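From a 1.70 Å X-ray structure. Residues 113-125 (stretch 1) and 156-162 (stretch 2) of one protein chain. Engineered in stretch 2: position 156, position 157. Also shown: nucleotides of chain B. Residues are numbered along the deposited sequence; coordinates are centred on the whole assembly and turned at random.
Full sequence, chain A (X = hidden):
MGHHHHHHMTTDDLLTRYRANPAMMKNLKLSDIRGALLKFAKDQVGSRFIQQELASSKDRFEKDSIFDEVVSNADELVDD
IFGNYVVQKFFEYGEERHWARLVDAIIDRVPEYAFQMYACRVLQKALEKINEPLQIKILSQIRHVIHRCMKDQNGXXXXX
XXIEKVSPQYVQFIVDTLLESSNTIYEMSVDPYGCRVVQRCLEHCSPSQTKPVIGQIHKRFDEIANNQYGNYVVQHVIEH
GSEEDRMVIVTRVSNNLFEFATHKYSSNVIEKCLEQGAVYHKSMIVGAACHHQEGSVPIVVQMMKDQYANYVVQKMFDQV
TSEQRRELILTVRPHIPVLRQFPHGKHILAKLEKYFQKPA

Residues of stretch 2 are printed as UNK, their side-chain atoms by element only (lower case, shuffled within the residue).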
ATOM      1  N   TYR A 113       5.565  -8.717 -18.032  1.00 18.52           N
ATOM      2  CA  TYR A 113       6.486  -7.973 -17.177  1.00 16.25           C
ATOM      3  C   TYR A 113       5.852  -7.621 -15.836  1.00 15.72           C
ATOM      4  O   TYR A 113       6.556  -7.521 -14.824  1.00 14.15           O
ATOM      5  CB  TYR A 113       6.945  -6.686 -17.882  1.00 13.46           C
ATOM      6  CG  TYR A 113       7.746  -6.910 -19.164  1.00 16.05           C
ATOM      7  CD1 TYR A 113       8.517  -8.056 -19.346  1.00 21.23           C
ATOM      8  CD2 TYR A 113       7.697  -5.979 -20.193  1.00 17.51           C
ATOM      9  CE1 TYR A 113       9.242  -8.261 -20.534  1.00 21.78           C
ATOM     10  CE2 TYR A 113       8.430  -6.173 -21.385  1.00 19.36           C
ATOM     11  CZ  TYR A 113       9.190  -7.307 -21.542  1.00 23.39           C
ATOM     12  OH  TYR A 113       9.888  -7.500 -22.725  1.00 22.99           O
ATOM     13  N   ALA A 114       4.530  -7.435 -15.803  1.00 15.63           N
ATOM     14  CA  ALA A 114       3.907  -6.995 -14.555  1.00 16.91           C
ATOM     15  C   ALA A 114       4.099  -8.003 -13.428  1.00 17.02           C
ATOM     16  O   ALA A 114       4.102  -7.623 -12.246  1.00 17.45           O
ATOM     17  CB  ALA A 114       2.423  -6.715 -14.793  1.00 17.21           C
ATOM     18  N   PHE A 115       4.264  -9.281 -13.767  1.00 16.25           N
ATOM     19  CA  PHE A 115       4.400 -10.353 -12.791  1.00 18.27           C
ATOM     20  C   PHE A 115       5.839 -10.674 -12.434  1.00 17.59           C
ATOM     21  O   PHE A 115       6.070 -11.515 -11.551  1.00 17.78           O
ATOM     22  CB  PHE A 115       3.713 -11.616 -13.325  1.00 18.54           C
ATOM     23  CG  PHE A 115       2.246 -11.445 -13.502  1.00 18.76           C
ATOM     24  CD1 PHE A 115       1.726 -10.931 -14.676  1.00 15.91           C
ATOM     25  CD2 PHE A 115       1.389 -11.764 -12.473  1.00 18.74           C
ATOM     26  CE1 PHE A 115       0.352 -10.740 -14.827  1.00 23.45           C
ATOM     27  CE2 PHE A 115       0.028 -11.576 -12.615  1.00 19.29           C
ATOM     28  CZ  PHE A 115      -0.493 -11.069 -13.779  1.00 20.83           C
ATOM     29  N   GLN A 116       6.806 -10.042 -13.092  1.00 16.48           N
ATOM     30  CA  GLN A 116       8.216 -10.373 -12.913  1.00 17.50           C
ATOM     31  C   GLN A 116       8.879  -9.434 -11.914  1.00 16.05           C
ATOM     32  O   GLN A 116       8.577  -8.235 -11.875  1.00 16.26           O
ATOM     33  CB  GLN A 116       8.919 -10.330 -14.272  1.00 16.04           C
ATOM     34  CG  GLN A 116       8.354 -11.403 -15.204  1.00 18.32           C
ATOM     35  CD  GLN A 116       8.787 -11.272 -16.648  1.00 18.73           C
ATOM     36  OE1 GLN A 116       9.516 -10.355 -17.015  1.00 19.98           O
ATOM     37  NE2 GLN A 116       8.314 -12.185 -17.483  1.00 27.57           N
ATOM     38  N   MET A 117       9.809  -9.969 -11.106  1.00 14.84           N
ATOM     39  CA  MET A 117      10.250  -9.180  -9.961  1.00 14.28           C
ATOM     40  C   MET A 117      11.137  -8.016 -10.371  1.00 16.51           C
ATOM     41  O   MET A 117      11.102  -6.973  -9.719  1.00 16.37           O
ATOM     42  CB  MET A 117      10.959 -10.045  -8.924  1.00 19.02           C
ATOM     43  CG  MET A 117      12.252 -10.665  -9.359  1.00 20.39           C
ATOM     44  SD  MET A 117      12.982 -11.527  -7.919  1.00 29.48           S
ATOM     45  CE  MET A 117      14.275 -12.449  -8.752  1.00 24.30           C
ATOM     46  N   TYR A 118      11.926  -8.151 -11.442  1.00 14.45           N
ATOM     47  CA  TYR A 118      12.704  -6.988 -11.869  1.00 15.15           C
ATOM     48  C   TYR A 118      11.942  -6.122 -12.874  1.00 14.97           C
ATOM     49  O   TYR A 118      11.929  -4.896 -12.745  1.00 14.56           O
ATOM     50  CB  TYR A 118      14.042  -7.441 -12.468  1.00 13.87           C
ATOM     51  CG  TYR A 118      14.862  -8.305 -11.537  1.00 13.51           C
ATOM     52  CD1 TYR A 118      15.182  -7.882 -10.250  1.00 17.01           C
ATOM     53  CD2 TYR A 118      15.333  -9.545 -11.959  1.00 14.17           C
ATOM     54  CE1 TYR A 118      15.934  -8.689  -9.392  1.00 17.02           C
ATOM     55  CE2 TYR A 118      16.074 -10.355 -11.101  1.00 14.00           C
ATOM     56  CZ  TYR A 118      16.384  -9.920  -9.837  1.00 14.79           C
ATOM     57  OH  TYR A 118      17.134 -10.721  -8.984  1.00 15.50           O
ATOM     58  N   ALA A 119      11.269  -6.738 -13.845  1.00 13.73           N
ATOM     59  CA  ALA A 119      10.563  -5.962 -14.864  1.00 12.83           C
ATOM     60  C   ALA A 119       9.420  -5.139 -14.275  1.00 14.50           C
ATOM     61  O   ALA A 119       9.120  -4.047 -14.775  1.00 15.95           O
ATOM     62  CB  ALA A 119      10.039  -6.895 -15.958  1.00 16.34           C
ATOM     63  N   CYS A 120       8.786  -5.617 -13.202  1.00 14.28           N
ATOM     64  CA  CYS A 120       7.713  -4.816 -12.622  1.00 16.76           C
ATOM     65  C   CYS A 120       8.236  -3.505 -12.033  1.00 18.69           C
ATOM     66  O   CYS A 120       7.468  -2.545 -11.905  1.00 16.26           O
ATOM     67  CB  CYS A 120       6.948  -5.628 -11.561  1.00 17.50           C
ATOM     68  SG  CYS A 120       7.685  -5.649  -9.927  1.00 16.08           S
ATOM     69  N   ARG A 121       9.520  -3.445 -11.667  1.00 15.51           N
ATOM     70  CA  ARG A 121      10.101  -2.190 -11.195  1.00 15.44           C
ATOM     71  C   ARG A 121      10.277  -1.206 -12.342  1.00 15.28           C
ATOM     72  O   ARG A 121      10.150   0.011 -12.139  1.00 17.61           O
ATOM     73  CB  ARG A 121      11.449  -2.443 -10.511  1.00 18.63           C
ATOM     74  CG  ARG A 121      11.455  -3.600  -9.486  1.00 16.14           C
ATOM     75  CD  ARG A 121      10.346  -3.448  -8.433  1.00 18.19           C
ATOM     76  NE  ARG A 121      10.602  -2.389  -7.453  1.00 19.88           N
ATOM     77  CZ  ARG A 121      11.197  -2.578  -6.274  1.00 22.32           C
ATOM     78  NH1 ARG A 121      11.360  -1.559  -5.445  1.00 22.96           N
ATOM     79  NH2 ARG A 121      11.615  -3.782  -5.916  1.00 22.59           N
ATOM     80  N   VAL A 122      10.593  -1.712 -13.537  1.00 14.29           N
ATOM     81  CA  VAL A 122      10.612  -0.862 -14.731  1.00 15.63           C
ATOM     82  C   VAL A 122       9.230  -0.275 -14.989  1.00 17.86           C
ATOM     83  O   VAL A 122       9.088   0.920 -15.282  1.00 16.45           O
ATOM     84  CB  VAL A 122      11.108  -1.655 -15.953  1.00 15.22           C
ATOM     85  CG1 VAL A 122      11.071  -0.759 -17.202  1.00 16.14           C
ATOM     86  CG2 VAL A 122      12.530  -2.181 -15.701  1.00 16.71           C
ATOM     87  N   LEU A 123       8.186  -1.107 -14.905  1.00 18.12           N
ATOM     88  CA  LEU A 123       6.834  -0.601 -15.143  1.00 16.70           C
ATOM     89  C   LEU A 123       6.426   0.423 -14.095  1.00 15.81           C
ATOM     90  O   LEU A 123       5.755   1.419 -14.417  1.00 16.79           O
ATOM     91  CB  LEU A 123       5.822  -1.745 -15.168  1.00 16.07           C
ATOM     92  CG  LEU A 123       5.966  -2.809 -16.245  1.00 19.36           C
ATOM     93  CD1 LEU A 123       4.744  -3.736 -16.184  1.00 19.02           C
ATOM     94  CD2 LEU A 123       6.139  -2.162 -17.631  1.00 18.55           C
ATOM     95  N   GLN A 124       6.790   0.193 -12.829  1.00 15.37           N
ATOM     96  CA  GLN A 124       6.438   1.157 -11.792  1.00 16.06           C
ATOM     97  C   GLN A 124       7.165   2.472 -12.004  1.00 18.90           C
ATOM     98  O   GLN A 124       6.580   3.544 -11.816  1.00 18.83           O
ATOM     99  CB  GLN A 124       6.753   0.599 -10.407  1.00 16.50           C
ATOM    100  CG  GLN A 124       5.799  -0.494  -9.995  1.00 15.15           C
ATOM    101  CD  GLN A 124       6.268  -1.181  -8.732  1.00 17.61           C
ATOM    102  OE1 GLN A 124       6.149  -0.637  -7.630  1.00 17.16           O
ATOM    103  NE2 GLN A 124       6.838  -2.374  -8.890  1.00 18.00           N
ATOM    104  N   LYS A 125       8.445   2.410 -12.386  1.00 18.47           N
ATOM    105  CA  LYS A 125       9.183   3.632 -12.690  1.00 15.85           C
ATOM    106  C   LYS A 125       8.515   4.397 -13.826  1.00 16.22           C
ATOM    107  O   LYS A 125       8.337   5.616 -13.741  1.00 18.30           O
ATOM    108  CB  LYS A 125      10.639   3.289 -13.040  1.00 17.11           C
ATOM    109  CG  LYS A 125      11.515   4.479 -13.488  1.00 19.10           C
ATOM    110  CD  LYS A 125      11.542   5.592 -12.457  1.00 23.53           C
ATOM    111  CE  LYS A 125      12.041   5.114 -11.106  1.00 27.00           C
ATOM    112  NZ  LYS A 125      13.494   4.839 -11.156  1.00 29.15           N
ATOM    113  N   UNK A 156       0.686  -6.495  -8.038  1.00 16.22           N
ATOM    114  CA  UNK A 156      -0.094  -5.585  -7.200  1.00 13.73           C
ATOM    115  C   UNK A 156       0.612  -4.249  -7.013  1.00 16.41           C
ATOM    116  O   UNK A 156      -0.051  -3.238  -6.770  1.00 16.44           O
ATOM    117  c   UNK A 156      -0.400  -6.225  -5.838  1.00 14.06           C
ATOM    118  s   UNK A 156       0.899  -6.147  -4.562  1.00 16.48           S
ATOM    119  N   UNK A 157       1.945  -4.218  -7.126  1.00 14.66           N
ATOM    120  CA  UNK A 157       2.672  -2.966  -6.975  1.00 16.39           C
ATOM    121  C   UNK A 157       2.549  -2.107  -8.228  1.00 16.74           C
ATOM    122  O   UNK A 157       2.501  -0.874  -8.133  1.00 17.61           O
ATOM    123  c   UNK A 157       4.144  -3.256  -6.671  1.00 16.97           C
ATOM    124  c   UNK A 157       4.373  -4.203  -5.474  1.00 18.52           C
ATOM    125  n   UNK A 157       4.201  -2.521  -3.614  1.00 18.47           N
ATOM    126  c   UNK A 157       3.619  -3.711  -4.237  1.00 18.90           C
ATOM    127  n   UNK A 157       5.661  -1.487  -2.153  1.00 24.07           N
ATOM    128  c   UNK A 157       5.172  -2.587  -2.710  1.00 23.73           C
ATOM    129  n   UNK A 157       5.659  -3.774  -2.376  1.00 20.20           N
ATOM    130  N   UNK A 158       2.484  -2.748  -9.393  1.00 14.86           N
ATOM    131  CA  UNK A 158       2.187  -2.040 -10.633  1.00 13.77           C
ATOM    132  C   UNK A 158       0.787  -1.441 -10.567  1.00 16.24           C
ATOM    133  O   UNK A 158       0.566  -0.292 -10.973  1.00 16.00           O
ATOM    134  c   UNK A 158       1.966  -2.265 -13.134  1.00 19.45           C
ATOM    135  c   UNK A 158       2.333  -2.987 -11.840  1.00 14.40           C
ATOM    136  c   UNK A 158       3.755  -3.579 -11.898  1.00 16.47           C
ATOM    137  N   UNK A 159      -0.187  -2.220 -10.071  1.00 14.61           N
ATOM    138  CA  UNK A 159      -1.563  -1.720  -9.958  1.00 13.28           C
ATOM    139  C   UNK A 159      -1.640  -0.583  -8.948  1.00 17.43           C
ATOM    140  O   UNK A 159      -2.340   0.415  -9.168  1.00 17.35           O
ATOM    141  c   UNK A 159      -2.522  -2.867  -9.593  1.00 14.77           C
ATOM    142  c   UNK A 159      -3.949  -2.329  -9.280  1.00 15.95           C
ATOM    143  c   UNK A 159      -2.587  -3.858 -10.720  1.00 16.21           C
ATOM    144  N   UNK A 160      -0.953  -0.719  -7.813  1.00 15.26           N
ATOM    145  CA  UNK A 160      -0.996   0.364  -6.831  1.00 14.77           C
ATOM    146  C   UNK A 160      -0.378   1.637  -7.393  1.00 17.48           C
ATOM    147  O   UNK A 160      -0.900   2.736  -7.168  1.00 16.23           O
ATOM    148  c   UNK A 160      -0.278  -1.561  -3.565  1.00 20.11           C
ATOM    149  c   UNK A 160      -1.091  -1.033  -4.723  1.00 15.70           C
ATOM    150  c   UNK A 160      -0.283  -0.043  -5.551  1.00 15.83           C
ATOM    151  o   UNK A 160      -0.018  -0.843  -2.597  1.00 22.30           O
ATOM    152  n   UNK A 160       0.140  -2.824  -3.662  1.00 21.28           N
ATOM    153  N   UNK A 161       0.740   1.514  -8.115  1.00 16.52           N
ATOM    154  CA  UNK A 161       1.344   2.695  -8.724  1.00 16.08           C
ATOM    155  C   UNK A 161       0.385   3.348  -9.707  1.00 18.61           C
ATOM    156  O   UNK A 161       0.284   4.580  -9.763  1.00 17.71           O
ATOM    157  c   UNK A 161       3.454   3.522  -9.958  1.00 21.13           C
ATOM    158  c   UNK A 161       3.890   4.444  -8.825  1.00 21.82           C
ATOM    159  c   UNK A 161       2.656   2.323  -9.425  1.00 17.55           C
ATOM    160  c   UNK A 161       5.221   4.032  -8.218  1.00 32.54           C
ATOM    161  n   UNK A 161       5.663   5.010  -7.175  1.00 37.88           N
ATOM    162  N   UNK A 162      -0.333   2.539 -10.494  1.00 15.56           N
ATOM    163  CA  UNK A 162      -1.315   3.100 -11.421  1.00 16.16           C
ATOM    164  C   UNK A 162      -2.374   3.910 -10.680  1.00 18.45           C
ATOM    165  O   UNK A 162      -2.738   5.019 -11.100  1.00 17.19           O
ATOM    166  c   UNK A 162      -1.975   1.983 -12.227  1.00 16.99           C
TER
ATOM    167  P     A B   6       6.595  -8.672   0.228  1.00 27.92           P
ATOM    168  OP1   A B   6       6.612 -10.074  -0.245  1.00 31.32           O
ATOM    169  OP2   A B   6       7.428  -8.207   1.359  1.00 30.18           O
ATOM    170  O5'   A B   6       6.968  -7.746  -1.017  1.00 31.76           O
ATOM    171  C5'   A B   6       8.316  -7.355  -1.239  1.00 24.70           C
ATOM    172  C4'   A B   6       8.828  -7.828  -2.579  1.00 21.51           C
ATOM    173  O4'   A B   6       7.944  -7.381  -3.631  1.00 22.37           O
ATOM    174  C3'   A B   6      10.192  -7.283  -2.960  1.00 19.85           C
ATOM    175  O3'   A B   6      11.216  -8.090  -2.419  1.00 21.13           O
ATOM    176  C2'   A B   6      10.172  -7.278  -4.489  1.00 21.58           C
ATOM    177  O2'   A B   6      10.557  -8.551  -4.996  1.00 24.40           O
ATOM    178  C1'   A B   6       8.687  -7.052  -4.790  1.00 20.94           C
ATOM    179  N9    A B   6       8.353  -5.658  -5.165  1.00 19.22           N
ATOM    180  C8    A B   6       7.799  -5.265  -6.366  1.00 19.55           C
ATOM    181  N7    A B   6       7.588  -3.958  -6.449  1.00 18.37           N
ATOM    182  C5    A B   6       8.039  -3.473  -5.221  1.00 18.10           C
ATOM    183  C6    A B   6       8.100  -2.173  -4.672  1.00 19.82           C
ATOM    184  N6    A B   6       7.669  -1.081  -5.314  1.00 20.10           N
ATOM    185  N1    A B   6       8.609  -2.020  -3.434  1.00 21.78           N
ATOM    186  C2    A B   6       9.039  -3.103  -2.771  1.00 22.84           C
ATOM    187  N3    A B   6       9.036  -4.370  -3.176  1.00 20.31           N
ATOM    188  C4    A B   6       8.510  -4.504  -4.417  1.00 20.60           C
ATOM    189  P     U B   7      12.569  -7.415  -1.928  1.00 22.07           P
ATOM    190  OP1   U B   7      13.359  -8.466  -1.217  1.00 25.46           O
ATOM    191  OP2   U B   7      12.279  -6.112  -1.282  1.00 21.88           O
ATOM    192  O5'   U B   7      13.289  -7.048  -3.286  1.00 24.27           O
ATOM    193  C5'   U B   7      14.501  -6.331  -3.270  1.00 23.45           C
ATOM    194  C4'   U B   7      15.214  -6.532  -4.565  1.00 19.95           C
ATOM    195  O4'   U B   7      14.571  -5.769  -5.602  1.00 20.69           O
ATOM    196  C3'   U B   7      16.658  -6.068  -4.597  1.00 23.28           C
ATOM    197  O3'   U B   7      17.502  -7.083  -4.071  1.00 25.47           O
ATOM    198  C2'   U B   7      16.916  -5.787  -6.087  1.00 22.23           C
ATOM    199  O2'   U B   7      17.479  -6.940  -6.706  1.00 22.32           O
ATOM    200  C1'   U B   7      15.496  -5.543  -6.644  1.00 18.97           C
ATOM    201  N1    U B   7      15.230  -4.206  -7.239  1.00 19.20           N
ATOM    202  C2    U B   7      15.462  -4.074  -8.587  1.00 16.33           C
ATOM    203  O2    U B   7      15.940  -4.984  -9.235  1.00 18.54           O
ATOM    204  N3    U B   7      15.170  -2.843  -9.135  1.00 16.54           N
ATOM    205  C4    U B   7      14.659  -1.762  -8.452  1.00 20.33           C
ATOM    206  O4    U B   7      14.423  -0.709  -9.052  1.00 16.48           O
ATOM    207  C5    U B   7      14.417  -1.987  -7.061  1.00 20.27           C
ATOM    208  C6    U B   7      14.700  -3.172  -6.508  1.00 23.27           C
ATOM    209  P     G B   5       4.975  -7.619   5.609  1.00 61.69           P
ATOM    210  OP1   G B   5       5.925  -8.731   5.375  1.00 69.01           O
ATOM    211  OP2   G B   5       5.439  -6.393   6.307  1.00 60.06           O
ATOM    212  O5'   G B   5       4.379  -7.148   4.206  1.00 63.57           O
ATOM    213  C5'   G B   5       3.658  -8.042   3.369  1.00 64.02           C
ATOM    214  C4'   G B   5       3.401  -7.447   2.004  1.00 63.47           C
ATOM    215  O4'   G B   5       2.785  -6.143   2.136  1.00 64.30           O
ATOM    216  C3'   G B   5       4.630  -7.195   1.148  1.00 63.04           C
ATOM    217  O3'   G B   5       5.041  -8.366   0.477  1.00 61.98           O
ATOM    218  C2'   G B   5       4.173  -6.087   0.204  1.00 64.15           C
ATOM    219  O2'   G B   5       3.435  -6.621  -0.884  1.00 64.15           O
ATOM    220  C1'   G B   5       3.213  -5.297   1.091  1.00 63.03           C
ATOM    221  N9    G B   5       3.840  -4.105   1.686  1.00 35.85           N
ATOM    222  C8    G B   5       4.677  -4.055   2.774  1.00 41.94           C
ATOM    223  N7    G B   5       5.053  -2.842   3.071  1.00 30.06           N
ATOM    224  C5    G B   5       4.428  -2.052   2.113  1.00 32.25           C
ATOM    225  C6    G B   5       4.456  -0.650   1.922  1.00 36.52           C
ATOM    226  O6    G B   5       5.067   0.212   2.571  1.00 37.39           O
ATOM    227  N1    G B   5       3.672  -0.272   0.838  1.00 31.48           N
ATOM    228  C2    G B   5       2.942  -1.117   0.037  1.00 28.29           C
ATOM    229  N2    G B   5       2.262  -0.518  -0.953  1.00 22.54           N
ATOM    230  N3    G B   5       2.907  -2.436   0.194  1.00 24.81           N
ATOM    231  C4    G B   5       3.672  -2.820   1.248  1.00 30.43           C

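Position 156 carries two side-chain atoms, one carbon and then one sulfur, an unbranched pair that points away from stretch 1 and touches nothing there. A lone sulfur ending a one-carbon side chain is Cys 156, an engineered residue.

At position 157 three carbons lead to a nitrogen and then to a carbon bearing two more nitrogens, a planar guanidinium. Its CB starts toward stretch 1 and lies 3.4 Å from OE1 of Gln 124, but the chain's end leads away to the nucleotides. This is Arg 157, also engineered. Its guanidinium lies between two bases, with G5 over one face and A6 over the opposite face; its NH2 is 3.3 Å from N1 of A6.

Position 158 has three carbons, one carrying the other two. One branch carbon reaches into a pocket on stretch 1, 3.8 Å from CB of Cys 120 and 4.3 Å from CB of Leu 123, with CB of Ala 114 at 4.5 Å. A side chain that forks at CB and ends in two methyls is Val 158, and the reaching branch is CG2.

Position 159 repeats the pattern of three carbons forked at CB, but points away and leaves stretch 1 untouched: Val 159.

Position 160 has three carbons in a row, the third bearing an oxygen and a nitrogen. It does not contact stretch 1. The carboxamide identifies Gln 160, whose NE2 donates to O of Cys 156 at 3.1 Å while OE1 accepts from N2 of G5 at 2.8 Å.

Position 161 holds four carbons in a row ending in nitrogen. The second carbon packs 3.6 Å from the backbone O of Gln 124. This is Lys 161, packing through CG; NZ finds its hydrogen bond elsewhere in the structure.

Position 162 has a single carbon, out of reach of stretch 1: Ala 162.

The contact joins two almost parallel helices, their axes 9.2 Å apart at closest approach, with Ala 114 of the preceding loop adding to it and no hydrogen bond across it. Val 158 supplies the apolar fit, and CG of Gln 124 lies 4.0 Å from its CA. The amide of Gln 124 works twice: OE1 packs against CB of Arg 157 and accepts from N6 of A6 at 2.8 Å, while NE2 donates to N7 of A6 at 3.0 Å and to O of Cys 120 at 3.1 Å. The rule is that one glutamine, tied back to its own helix, can both fill the helix contact and bind the base.

Stretch 2 156-162: CRVVQKA
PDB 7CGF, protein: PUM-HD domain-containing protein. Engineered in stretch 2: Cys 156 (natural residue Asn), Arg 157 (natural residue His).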